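Local structure of aldolase (Klebsiella pneumoniae, 6VOQ) at residues I92-S97 and G162-G167; H98-L103 and E179-A184; D128-P133 and P151-F156; M124-V129 and T174-E179; V76-A81 and D140-A145. The protein is a zinc-binding member of the class II aldolase and adducin family whose assembly holds four copies of the chain. One frame throughout, in Å; residues are numbered along the deposited sequence.

Contact 1: I92-S97 and G162-G167; sequences IVHLHS and GPVVTG. With ZN (zinc ion), chain B.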
# COMPACT_ATOMS: atom_id res chain seq x y z
N ILE A 92 -5.03 7.01 -23.81
CA ILE A 92 -4.01 7.71 -23.05
C ILE A 92 -4.40 7.64 -21.58
O ILE A 92 -5.55 7.92 -21.22
CB ILE A 92 -3.85 9.17 -23.48
CG1 ILE A 92 -3.24 9.26 -24.87
CG2 ILE A 92 -2.97 9.93 -22.50
CD1 ILE A 92 -2.98 10.70 -25.29
N VAL A 93 -3.43 7.28 -20.74
CA VAL A 93 -3.58 7.29 -19.30
C VAL A 93 -2.64 8.35 -18.77
O VAL A 93 -1.43 8.31 -19.03
CB VAL A 93 -3.27 5.91 -18.69
CG1 VAL A 93 -3.02 6.00 -17.18
CG2 VAL A 93 -4.40 4.96 -18.99
N HIS A 94 -3.19 9.34 -18.08
CA HIS A 94 -2.38 10.34 -17.40
C HIS A 94 -2.64 10.23 -15.90
O HIS A 94 -3.79 10.32 -15.46
CB HIS A 94 -2.69 11.74 -17.88
CG HIS A 94 -2.05 12.80 -17.04
ND1 HIS A 94 -0.69 12.85 -16.84
CD2 HIS A 94 -2.58 13.81 -16.32
CE1 HIS A 94 -0.40 13.87 -16.05
NE2 HIS A 94 -1.53 14.47 -15.72
N LEU A 95 -1.58 10.03 -15.14
CA LEU A 95 -1.67 9.92 -13.70
C LEU A 95 -0.56 10.74 -13.06
O LEU A 95 0.43 11.08 -13.70
CB LEU A 95 -1.53 8.47 -13.23
CG LEU A 95 -2.58 7.48 -13.68
CD1 LEU A 95 -2.05 6.11 -13.34
CD2 LEU A 95 -3.89 7.75 -12.98
N HIS A 96 -0.75 11.06 -11.79
CA HIS A 96 0.36 11.53 -10.96
C HIS A 96 0.86 10.40 -10.08
O HIS A 96 1.03 10.57 -8.87
CB HIS A 96 -0.06 12.73 -10.11
CG HIS A 96 -0.61 13.87 -10.91
ND1 HIS A 96 -1.09 15.02 -10.33
CD2 HIS A 96 -0.77 14.03 -12.24
CE1 HIS A 96 -1.52 15.85 -11.27
NE2 HIS A 96 -1.33 15.27 -12.44
N SER A 97 1.08 9.22 -10.68
CA SER A 97 1.47 8.06 -9.89
C SER A 97 2.81 8.34 -9.21
O SER A 97 3.67 9.05 -9.76
CB SER A 97 1.52 6.79 -10.76
OG SER A 97 2.41 6.91 -11.87
N GLY A 162 4.09 14.37 -13.87
CA GLY A 162 3.75 12.97 -13.93
C GLY A 162 3.73 12.39 -15.34
O GLY A 162 4.00 13.08 -16.33
N PRO A 163 3.41 11.09 -15.44
CA PRO A 163 3.47 10.41 -16.73
C PRO A 163 2.23 10.60 -17.60
O PRO A 163 1.12 10.82 -17.12
CB PRO A 163 3.59 8.93 -16.33
CG PRO A 163 2.84 8.87 -15.07
CD PRO A 163 3.17 10.14 -14.35
N VAL A 164 2.46 10.50 -18.90
CA VAL A 164 1.42 10.46 -19.92
C VAL A 164 1.74 9.24 -20.78
O VAL A 164 2.80 9.20 -21.41
CB VAL A 164 1.38 11.74 -20.77
CG1 VAL A 164 0.39 11.58 -21.93
CG2 VAL A 164 1.03 12.94 -19.91
N VAL A 165 0.84 8.25 -20.78
CA VAL A 165 1.15 6.93 -21.33
C VAL A 165 0.10 6.54 -22.37
O VAL A 165 -1.10 6.56 -22.08
CB VAL A 165 1.22 5.88 -20.21
CG1 VAL A 165 1.72 4.56 -20.74
CG2 VAL A 165 2.11 6.39 -19.07
N THR A 166 0.56 6.18 -23.57
CA THR A 166 -0.34 5.78 -24.65
C THR A 166 -0.46 4.26 -24.72
O THR A 166 0.29 3.51 -24.09
CB THR A 166 0.11 6.30 -26.01
OG1 THR A 166 1.19 5.49 -26.50
CG2 THR A 166 0.55 7.77 -25.94
N GLY A 167 -1.43 3.82 -25.51
CA GLY A 167 -1.63 2.41 -25.74
C GLY A 167 -2.59 2.18 -26.88
O GLY A 167 -3.26 3.12 -27.35
ZN ZN B . -1.71 16.17 -14.37
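Strands 91-94 and 162-167 run antiparallel at the heart of the chain, and His94 illustrates how a metal ligand can be fixed by the strand beside it. Its CG stands anti to the backbone N (chi1 170°). From CB, 4.0 Å from Pro163 O, the chain leads to CG, which passes closer to that oxygen. ND1 then donates to Pro163 O at 2.7 Å, nearly within the imidazole plane but 37° out of the carbonyl plane, while Val164 CG2 lies 3.5 Å from ND1 on an oblique approach. This bond fixes the rotation of the ring and leaves NE2, flanked by CD2 and CE1, to bind zinc at 2.2 Å. Val93 N donates almost straight to Val165 O at 2.8 Å, and Val165 N returns a bond to Val93 O, making Val93 and Val165 a hydrogen-bonded pair. Ile92 CG2 meets Val164 CG1 at 3.8 Å on the sheet face that carries His94. Beyond the strand's end His96 NE2 also reaches the metal, at 2.2 Å, and Glu75 and His161 complete the shell: the three-histidine, one-carboxylate zinc site of this class II aldolase family member, built where the central strand 91-94 runs out into a loop.

Contact 2: H98-L103 and E179-A184; sequences HYLTAL and ELEETA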
# COMPACT_ATOMS: atom_id res chain seq x y z
N HIS A 98 2.97 7.82 -8.00
CA HIS A 98 3.91 8.42 -7.05
C HIS A 98 5.34 8.40 -7.58
O HIS A 98 6.01 9.44 -7.64
CB HIS A 98 3.83 7.71 -5.70
CG HIS A 98 4.82 8.24 -4.72
ND1 HIS A 98 4.66 9.46 -4.10
CD2 HIS A 98 6.04 7.78 -4.34
CE1 HIS A 98 5.70 9.70 -3.33
NE2 HIS A 98 6.56 8.70 -3.46
N TYR A 99 5.83 7.23 -7.97
CA TYR A 99 7.24 7.11 -8.31
C TYR A 99 7.55 7.70 -9.68
O TYR A 99 8.64 8.25 -9.87
CB TYR A 99 7.68 5.65 -8.19
CG TYR A 99 7.58 5.20 -6.75
CD1 TYR A 99 8.57 5.54 -5.83
CD2 TYR A 99 6.48 4.49 -6.29
CE1 TYR A 99 8.46 5.16 -4.49
CE2 TYR A 99 6.37 4.11 -4.97
CZ TYR A 99 7.36 4.45 -4.08
OH TYR A 99 7.26 4.08 -2.76
N LEU A 100 6.62 7.64 -10.63
CA LEU A 100 6.86 8.33 -11.89
C LEU A 100 6.84 9.84 -11.71
O LEU A 100 7.62 10.54 -12.35
CB LEU A 100 5.84 7.89 -12.94
CG LEU A 100 6.16 6.57 -13.66
CD1 LEU A 100 4.94 6.07 -14.43
CD2 LEU A 100 7.36 6.72 -14.60
N THR A 101 5.97 10.34 -10.82
CA THR A 101 5.98 11.76 -10.50
C THR A 101 7.27 12.14 -9.77
O THR A 101 7.85 13.20 -10.04
CB THR A 101 4.77 12.12 -9.62
OG1 THR A 101 3.55 11.87 -10.33
CG2 THR A 101 4.81 13.59 -9.20
N ALA A 102 7.70 11.30 -8.83
CA ALA A 102 8.97 11.54 -8.14
C ALA A 102 10.11 11.63 -9.14
O ALA A 102 10.87 12.61 -9.15
CB ALA A 102 9.25 10.42 -7.14
N LEU A 103 10.23 10.63 -10.01
CA LEU A 103 11.22 10.67 -11.07
C LEU A 103 11.12 11.95 -11.88
O LEU A 103 12.15 12.48 -12.33
CB LEU A 103 11.04 9.45 -11.98
CG LEU A 103 12.06 9.26 -13.08
CD1 LEU A 103 13.41 8.90 -12.50
CD2 LEU A 103 11.58 8.17 -13.99
N GLU A 179 3.27 -0.83 -15.66
CA GLU A 179 4.64 -1.29 -15.85
C GLU A 179 5.64 -0.16 -15.66
O GLU A 179 6.67 -0.34 -15.01
CB GLU A 179 4.79 -1.93 -17.23
CG GLU A 179 6.11 -2.65 -17.44
CD GLU A 179 6.26 -3.85 -16.52
OE1 GLU A 179 5.28 -4.60 -16.35
OE2 GLU A 179 7.36 -4.02 -15.95
N LEU A 180 5.33 1.03 -16.20
CA LEU A 180 6.22 2.17 -16.03
C LEU A 180 6.33 2.57 -14.57
O LEU A 180 7.44 2.82 -14.07
CB LEU A 180 5.73 3.35 -16.85
CG LEU A 180 6.20 3.40 -18.29
CD1 LEU A 180 5.33 4.40 -19.03
CD2 LEU A 180 7.69 3.77 -18.33
N GLU A 181 5.20 2.65 -13.87
CA GLU A 181 5.23 3.07 -12.47
C GLU A 181 6.02 2.09 -11.63
O GLU A 181 6.83 2.49 -10.79
CB GLU A 181 3.80 3.22 -11.95
CG GLU A 181 3.70 3.38 -10.44
CD GLU A 181 4.19 4.73 -9.92
OE1 GLU A 181 4.49 5.65 -10.72
OE2 GLU A 181 4.28 4.88 -8.69
N GLU A 182 5.83 0.79 -11.88
CA GLU A 182 6.59 -0.24 -11.19
C GLU A 182 8.08 -0.11 -11.46
O GLU A 182 8.91 -0.34 -10.58
CB GLU A 182 6.07 -1.61 -11.62
CG GLU A 182 6.82 -2.76 -11.03
CD GLU A 182 6.68 -2.83 -9.52
OE1 GLU A 182 7.59 -3.38 -8.89
OE2 GLU A 182 5.67 -2.32 -8.98
N THR A 183 8.45 0.26 -12.69
CA THR A 183 9.86 0.45 -13.01
C THR A 183 10.41 1.70 -12.32
O THR A 183 11.53 1.67 -11.78
CB THR A 183 10.05 0.52 -14.52
OG1 THR A 183 9.75 -0.76 -15.09
CG2 THR A 183 11.48 0.87 -14.86
N ALA A 184 9.65 2.79 -12.32
CA ALA A 184 10.06 3.97 -11.57
C ALA A 184 10.18 3.66 -10.09
O ALA A 184 11.13 4.08 -9.43
CB ALA A 184 9.07 5.11 -11.81
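Glu181 starts out with CG anti to its backbone N (chi1 168°) and then bends sharply at chi2, 71°, which turns its carboxylate toward the beginning of helix 98-104. The motif is a crossing of two helices, their short segments inclined at 63° with axes 7.8 Å apart, in which a carboxylate from the middle of one helix receives backbone N-H groups from the first turn of the other. OE2 accepts from Tyr99 N at 2.9 Å through its syn lone pair. OE1 takes Leu100 N at 2.9 Å from above the carboxylate plane and is also bonded by the hydroxyl of Ser97, the residue at the N-cap position. Two backbone donors and a hydroxyl thus grip one buried acid, and the positive end of the helix dipole would be expected to favour its charged form. OE2 also lies at the edge of the Tyr99 ring, 3.3 Å from CD2, while His98 CD2 stands over the centre of one face of that ring. His98 itself turns to another chain, bonding Thr189 and Glu182 of the second subunit, so this helix start serves an interface as well. The apolar side of the crossing belongs to Leu100, whose branches divide the work: CD1 lies 3.7 Å from Leu180 CB, and CD2 rests 3.6 Å from Ala184 CB.

Contact 3: D128-P133 and P151-F156; sequences DVPVVP and PRYNAF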
# COMPACT_ATOMS: atom_id res chain seq x y z
N ASP A 128 11.69 4.04 -25.12
CA ASP A 128 12.27 5.17 -24.41
C ASP A 128 11.18 6.13 -23.95
O ASP A 128 10.12 6.24 -24.57
CB ASP A 128 13.26 5.93 -25.29
CG ASP A 128 14.54 5.15 -25.53
OD1 ASP A 128 14.63 3.98 -25.10
OD2 ASP A 128 15.46 5.70 -26.17
N VAL A 129 11.47 6.83 -22.86
CA VAL A 129 10.54 7.78 -22.27
C VAL A 129 11.17 9.17 -22.23
O VAL A 129 12.05 9.43 -21.39
CB VAL A 129 10.10 7.33 -20.87
CG1 VAL A 129 9.10 8.31 -20.30
CG2 VAL A 129 9.51 5.91 -20.92
N PRO A 130 10.77 10.09 -23.10
CA PRO A 130 11.31 11.45 -23.06
C PRO A 130 10.72 12.26 -21.90
O PRO A 130 9.74 11.89 -21.26
CB PRO A 130 10.88 12.04 -24.40
CG PRO A 130 9.61 11.32 -24.72
CD PRO A 130 9.78 9.92 -24.18
N VAL A 131 11.36 13.40 -21.65
CA VAL A 131 10.98 14.27 -20.55
C VAL A 131 10.57 15.61 -21.13
O VAL A 131 11.31 16.19 -21.94
CB VAL A 131 12.12 14.43 -19.53
CG1 VAL A 131 11.69 15.38 -18.42
CG2 VAL A 131 12.50 13.06 -18.96
N VAL A 132 9.40 16.09 -20.74
CA VAL A 132 8.92 17.40 -21.14
C VAL A 132 9.29 18.35 -20.01
O VAL A 132 9.07 18.02 -18.84
CB VAL A 132 7.41 17.41 -21.41
CG1 VAL A 132 6.94 18.84 -21.62
CG2 VAL A 132 7.09 16.51 -22.60
N PRO A 133 9.89 19.51 -20.30
CA PRO A 133 10.19 20.48 -19.24
C PRO A 133 8.93 20.86 -18.47
O PRO A 133 7.80 20.70 -18.93
CB PRO A 133 10.77 21.67 -20.00
CG PRO A 133 11.32 21.09 -21.25
CD PRO A 133 10.40 19.95 -21.61
N PRO A 151 5.15 11.23 -32.34
CA PRO A 151 5.42 10.28 -33.43
C PRO A 151 6.51 9.28 -33.12
O PRO A 151 6.62 8.28 -33.83
CB PRO A 151 5.81 11.18 -34.60
CG PRO A 151 5.27 12.50 -34.27
CD PRO A 151 5.39 12.61 -32.78
N ARG A 152 7.32 9.51 -32.09
CA ARG A 152 8.45 8.65 -31.81
C ARG A 152 8.39 7.97 -30.45
O ARG A 152 9.17 7.03 -30.21
CB ARG A 152 9.76 9.45 -31.94
CG ARG A 152 10.08 9.83 -33.39
CD ARG A 152 11.13 10.94 -33.48
NE ARG A 152 10.61 12.21 -32.99
CZ ARG A 152 11.15 12.91 -31.99
NH1 ARG A 152 12.25 12.48 -31.39
NH2 ARG A 152 10.59 14.06 -31.62
N TYR A 153 7.50 8.38 -29.56
CA TYR A 153 7.51 7.85 -28.20
C TYR A 153 6.10 7.47 -27.78
O TYR A 153 5.14 8.18 -28.10
CB TYR A 153 8.11 8.86 -27.23
CG TYR A 153 9.52 9.23 -27.58
CD1 TYR A 153 10.58 8.39 -27.26
CD2 TYR A 153 9.81 10.41 -28.25
CE1 TYR A 153 11.88 8.71 -27.59
CE2 TYR A 153 11.11 10.75 -28.58
CZ TYR A 153 12.14 9.89 -28.24
OH TYR A 153 13.44 10.20 -28.56
N ASN A 154 5.98 6.36 -27.07
CA ASN A 154 4.68 5.87 -26.62
C ASN A 154 4.31 6.32 -25.22
O ASN A 154 3.18 6.08 -24.79
CB ASN A 154 4.65 4.35 -26.71
CG ASN A 154 5.06 3.86 -28.06
OD1 ASN A 154 4.64 4.42 -29.08
ND2 ASN A 154 5.90 2.84 -28.10
N ALA A 155 5.23 6.96 -24.51
CA ALA A 155 4.96 7.51 -23.19
C ALA A 155 5.88 8.70 -22.97
O ALA A 155 6.88 8.86 -23.67
CB ALA A 155 5.14 6.45 -22.09
N PHE A 156 5.51 9.55 -22.02
CA PHE A 156 6.16 10.84 -21.82
C PHE A 156 6.14 11.18 -20.35
O PHE A 156 5.14 10.96 -19.66
CB PHE A 156 5.47 11.97 -22.61
CG PHE A 156 4.96 11.56 -23.95
CD1 PHE A 156 5.80 11.60 -25.05
CD2 PHE A 156 3.64 11.17 -24.12
CE1 PHE A 156 5.33 11.23 -26.30
CE2 PHE A 156 3.18 10.79 -25.36
CZ PHE A 156 4.03 10.83 -26.46
O HOH W 1 8.43 5.23 -26.30
O HOH W 2 15.27 8.40 -27.16
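Pro130 meets two aromatic rings, one by its face and the other by its edge, and the conformations of those rings decide how it is met. Tyr153 holds CG anti to its carbonyl carbon (chi1 -60°), which lays one ring face against the proline. Pro130 CG stands 3.9 Å from the centroid of the Tyr153 ring, displaced toward the rim on the CG side, in a CH-pi contact; the two side chains slide past each other in opposite directions. Phe156 has the same general setting of CG, but chi1 is opened to -37°, and its ring offers an edge instead, with CD1 3.8 Å from Pro130 CG. The proline ring is pressed against backbone too, since its CD lies 3.1 Å from Ala155 O. Val129 places CG1 anti to the backbone N, and this branch rests 4.1 Å from Phe156 C.

Toward the more exposed end, the polar links are made through water. One molecule donates to Asp128 O and accepts from Asn154 N; a second donates to Asp128 OD2 at 2.9 Å and accepts from Tyr153 OH, at the edge of the ring. The contact joins the two parallel strands of a beta-alpha-beta unit, 131-132 and 155-158, with Val132 and Phe156 directed onto the intervening helix 140-149, while Val129 and Ala155 pack on Leu180 of helix 170-190.

Contact 4: M124-V129 and T174-E179; sequences MRVGDV and TNNTEE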
# COMPACT_ATOMS: atom_id res chain seq x y z
N MET A 124 10.26 -3.51 -24.02
CA MET A 124 9.48 -4.28 -24.98
C MET A 124 8.19 -3.56 -25.31
O MET A 124 7.80 -3.46 -26.48
CB MET A 124 9.18 -5.67 -24.43
CG MET A 124 10.41 -6.50 -24.17
SD MET A 124 10.04 -8.06 -23.35
CE MET A 124 9.03 -8.84 -24.60
N ARG A 125 7.51 -3.04 -24.29
CA ARG A 125 6.15 -2.56 -24.47
C ARG A 125 6.06 -1.05 -24.63
O ARG A 125 5.08 -0.58 -25.22
CB ARG A 125 5.28 -3.01 -23.29
CG ARG A 125 5.43 -4.49 -22.99
CD ARG A 125 4.86 -4.86 -21.63
NE ARG A 125 3.40 -4.89 -21.66
CZ ARG A 125 2.63 -3.99 -21.07
NH1 ARG A 125 3.19 -2.98 -20.41
NH2 ARG A 125 1.31 -4.08 -21.14
N VAL A 126 7.04 -0.30 -24.16
CA VAL A 126 6.91 1.15 -24.19
C VAL A 126 8.03 1.75 -25.03
O VAL A 126 7.77 2.52 -25.96
CB VAL A 126 6.89 1.75 -22.77
CG1 VAL A 126 6.60 3.22 -22.83
CG2 VAL A 126 5.83 1.05 -21.92
N GLY A 127 9.26 1.39 -24.72
CA GLY A 127 10.42 2.01 -25.33
C GLY A 127 10.95 3.14 -24.47
O GLY A 127 10.70 3.22 -23.27
N ASP A 128 11.69 4.04 -25.12
CA ASP A 128 12.27 5.17 -24.41
C ASP A 128 11.18 6.13 -23.95
O ASP A 128 10.12 6.24 -24.57
CB ASP A 128 13.26 5.93 -25.29
CG ASP A 128 14.54 5.15 -25.53
OD1 ASP A 128 14.63 3.98 -25.10
OD2 ASP A 128 15.46 5.70 -26.17
N VAL A 129 11.47 6.83 -22.86
CA VAL A 129 10.54 7.78 -22.27
C VAL A 129 11.17 9.17 -22.23
O VAL A 129 12.05 9.43 -21.39
CB VAL A 129 10.10 7.33 -20.87
CG1 VAL A 129 9.10 8.31 -20.30
CG2 VAL A 129 9.51 5.91 -20.92
N THR A 174 -3.19 1.29 -19.67
CA THR A 174 -3.13 1.13 -18.22
C THR A 174 -2.05 0.14 -17.82
O THR A 174 -1.32 0.37 -16.84
CB THR A 174 -4.48 0.67 -17.70
OG1 THR A 174 -5.48 1.60 -18.14
CG2 THR A 174 -4.46 0.61 -16.19
N ASN A 175 -1.92 -0.96 -18.56
CA ASN A 175 -0.85 -1.92 -18.29
C ASN A 175 0.51 -1.30 -18.53
O ASN A 175 1.44 -1.50 -17.75
CB ASN A 175 -1.04 -3.17 -19.14
CG ASN A 175 -2.24 -4.01 -18.73
OD1 ASN A 175 -2.82 -3.80 -17.66
ND2 ASN A 175 -2.61 -4.97 -19.57
N ASN A 176 0.66 -0.53 -19.62
CA ASN A 176 1.90 0.21 -19.84
C ASN A 176 2.20 1.16 -18.70
O ASN A 176 3.35 1.26 -18.25
CB ASN A 176 1.83 1.00 -21.15
CG ASN A 176 1.75 0.10 -22.34
OD1 ASN A 176 2.08 -1.08 -22.27
ND2 ASN A 176 1.34 0.66 -23.47
N THR A 177 1.18 1.88 -18.23
CA THR A 177 1.37 2.80 -17.12
C THR A 177 1.78 2.06 -15.86
O THR A 177 2.68 2.50 -15.13
CB THR A 177 0.08 3.59 -16.85
OG1 THR A 177 -0.32 4.26 -18.06
CG2 THR A 177 0.31 4.62 -15.77
N GLU A 178 1.12 0.93 -15.57
CA GLU A 178 1.46 0.18 -14.38
C GLU A 178 2.87 -0.37 -14.47
O GLU A 178 3.60 -0.39 -13.48
CB GLU A 178 0.45 -0.93 -14.14
CG GLU A 178 -0.85 -0.43 -13.60
CD GLU A 178 -1.94 -1.45 -13.70
OE1 GLU A 178 -2.09 -2.05 -14.77
OE2 GLU A 178 -2.65 -1.66 -12.70
N GLU A 179 3.27 -0.83 -15.66
CA GLU A 179 4.64 -1.29 -15.85
C GLU A 179 5.64 -0.16 -15.66
O GLU A 179 6.67 -0.34 -15.01
CB GLU A 179 4.79 -1.93 -17.23
CG GLU A 179 6.11 -2.65 -17.44
CD GLU A 179 6.26 -3.85 -16.52
OE1 GLU A 179 5.28 -4.60 -16.35
OE2 GLU A 179 7.36 -4.02 -15.95
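Where helix 121-125 ends against helix 170-190, a well-buried patch adjoins a much looser one. The firm part rests on Asn176 and Val126, which slide past each other in opposite directions with Val126 CG2 4.1 Å from Asn176 CB. The asparagine's amide nitrogen is bonded to the backbone oxygen of Thr166, and that bond would settle which way the amide is turned, leaving OD1 to face Arg125. OD1 then sits over one face of the guanidinium, 2.9 Å from NH1, with the two planes 71° apart. Because the oxygen lies above the plane, the angle is poor for a hydrogen bond, although the charge would still be attracted to it.

The arginine is the loose side. Its chain bends at chi3, 75°, so that the guanidinium edge brings NH2 within 3.2 Å of Asn175 CB, yet the group is poorly ordered. The carboxylate of Glu179 comes no nearer than 4.8 Å, from OE1 to Arg125 NH1. Here Arg125 and Asn175 also pack on Ser27 and Gly26 of the third subunit. Gly127, with positive phi (95°), turns the chain away directly after Val126: a glycine-terminated helix end, packed against the long helix 170-190 beside a subunit interface.

Contact 5: V76-A81 and D140-A145; sequences VTFHRA and DRIAQA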
# COMPACT_ATOMS: atom_id res chain seq x y z
N VAL A 76 -7.07 17.23 -21.06
CA VAL A 76 -7.38 16.58 -22.33
C VAL A 76 -6.78 17.35 -23.49
O VAL A 76 -6.54 16.78 -24.56
CB VAL A 76 -8.91 16.39 -22.46
CG1 VAL A 76 -9.28 15.82 -23.83
CG2 VAL A 76 -9.42 15.48 -21.35
N THR A 77 -6.50 18.64 -23.29
CA THR A 77 -5.80 19.44 -24.29
C THR A 77 -4.52 18.74 -24.76
O THR A 77 -4.27 18.64 -25.97
CB THR A 77 -5.48 20.82 -23.73
OG1 THR A 77 -6.70 21.51 -23.42
CG2 THR A 77 -4.72 21.64 -24.77
N PHE A 78 -3.69 18.26 -23.83
CA PHE A 78 -2.46 17.62 -24.29
C PHE A 78 -2.64 16.14 -24.56
O PHE A 78 -1.76 15.53 -25.18
CB PHE A 78 -1.28 17.88 -23.32
CG PHE A 78 -1.44 17.30 -21.92
CD1 PHE A 78 -1.41 15.93 -21.70
CD2 PHE A 78 -1.50 18.14 -20.83
CE1 PHE A 78 -1.52 15.42 -20.42
CE2 PHE A 78 -1.60 17.63 -19.54
CZ PHE A 78 -1.61 16.28 -19.34
N HIS A 79 -3.74 15.53 -24.13
CA HIS A 79 -4.13 14.24 -24.69
C HIS A 79 -4.29 14.33 -26.20
O HIS A 79 -3.74 13.52 -26.95
CB HIS A 79 -5.44 13.77 -24.07
CG HIS A 79 -5.31 13.20 -22.70
ND1 HIS A 79 -5.75 11.94 -22.37
CD2 HIS A 79 -4.81 13.74 -21.56
CE1 HIS A 79 -5.52 11.71 -21.09
NE2 HIS A 79 -4.95 12.79 -20.58
N ARG A 80 -5.06 15.32 -26.66
CA ARG A 80 -5.34 15.47 -28.08
C ARG A 80 -4.07 15.66 -28.89
O ARG A 80 -3.94 15.09 -29.98
CB ARG A 80 -6.28 16.65 -28.32
CG ARG A 80 -7.63 16.49 -27.64
CD ARG A 80 -8.62 17.55 -28.09
NE ARG A 80 -8.46 18.80 -27.37
CZ ARG A 80 -7.99 19.92 -27.90
NH1 ARG A 80 -7.63 19.96 -29.18
NH2 ARG A 80 -7.89 21.01 -27.16
N ALA A 81 -3.12 16.44 -28.37
CA ALA A 81 -1.86 16.64 -29.07
C ALA A 81 -1.19 15.32 -29.41
O ALA A 81 -0.66 15.16 -30.52
CB ALA A 81 -0.92 17.51 -28.22
N ASP A 140 0.37 26.13 -23.16
CA ASP A 140 0.30 25.47 -24.45
C ASP A 140 1.59 24.77 -24.82
O ASP A 140 1.56 23.82 -25.61
CB ASP A 140 -0.09 26.46 -25.55
CG ASP A 140 -1.31 27.30 -25.18
OD1 ASP A 140 -2.39 26.72 -24.95
OD2 ASP A 140 -1.19 28.55 -25.13
N ARG A 141 2.72 25.17 -24.23
CA ARG A 141 3.98 24.49 -24.49
C ARG A 141 3.95 23.02 -24.07
O ARG A 141 4.74 22.22 -24.60
CB ARG A 141 5.13 25.21 -23.79
CG ARG A 141 5.66 26.40 -24.57
CD ARG A 141 6.60 27.23 -23.73
NE ARG A 141 5.95 27.74 -22.52
CZ ARG A 141 6.55 28.56 -21.66
NH1 ARG A 141 7.80 28.94 -21.88
NH2 ARG A 141 5.91 28.98 -20.58
N ILE A 142 3.08 22.65 -23.14
CA ILE A 142 2.98 21.24 -22.77
C ILE A 142 2.48 20.44 -23.95
O ILE A 142 3.17 19.53 -24.44
CB ILE A 142 2.08 21.07 -21.54
CG1 ILE A 142 2.67 21.85 -20.36
CG2 ILE A 142 1.95 19.59 -21.19
CD1 ILE A 142 1.78 21.91 -19.14
N ALA A 143 1.31 20.79 -24.47
CA ALA A 143 0.77 20.15 -25.67
C ALA A 143 1.72 20.25 -26.86
O ALA A 143 1.81 19.31 -27.66
CB ALA A 143 -0.58 20.76 -26.03
N GLN A 144 2.43 21.37 -27.00
CA GLN A 144 3.35 21.51 -28.12
C GLN A 144 4.46 20.47 -28.03
O GLN A 144 4.78 19.80 -29.02
CB GLN A 144 3.93 22.92 -28.17
CG GLN A 144 2.92 24.02 -28.48
CD GLN A 144 3.43 25.42 -28.14
OE1 GLN A 144 4.64 25.63 -27.98
NE2 GLN A 144 2.52 26.37 -28.01
N ALA A 145 5.05 20.32 -26.85
CA ALA A 145 6.12 19.34 -26.66
C ALA A 145 5.62 17.93 -26.95
O ALA A 145 6.28 17.16 -27.65
CB ALA A 145 6.67 19.45 -25.24
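The Phe78 ring meets that of His94 edge-to-face and is approached obliquely by Ile142 CG2, while the Arg80 guanidinium has Thr77 O over the centre of one face, within its own helix. Phe78 has CG in the crowded position between its backbone N and carbonyl carbon (chi1 64°), and from there the ring lies beside Ile142, both side chains pointing the same way, with CD2 3.8 Å from Ile142 CG2. The ring comes to about 5 Å from the zinc ion, measured from the side chain, which places this packing next to the metal site. Helix 140-149, which links two parallel strands in a beta-alpha-beta crossover, here runs alongside helix 76-83 at only 23°, the axes of the short segments 8.3 Å apart. Small residues line the closest part. Ala143 CB sits between two carbons of the neighbouring helix, 4.0 Å from Phe78 CB and 3.9 Å from Ala81 CB, while Phe78 CB also meets Ala143 CA at 3.9 Å. One turn on from Phe78, Ala81 CB rests 3.3 Å from Ala143 O, methyl against backbone carbonyl.

In the fold
Contact 1 lies about 2 Å from the chain's centre, and the other four are arranged around it, each touching it. It relies on strand hydrogen bonds and metal ligation, whereas contacts 3 and 5 pack apolar groups around the beta-alpha-beta unit, contact 3 adding bridging waters. Contacts 2 and 4 both use helix 170-190 and share Glu179; the former buries a bonded carboxylate, the latter has a poorly ordered arginine on its more exposed side. Contact 5 stands on the opposite side of the chain's centre from both, about 20 Å away between centres. Contacts 2 and 4 border other subunits, and contact 1 reaches one through His96; no other chain touches contacts 3 and 5.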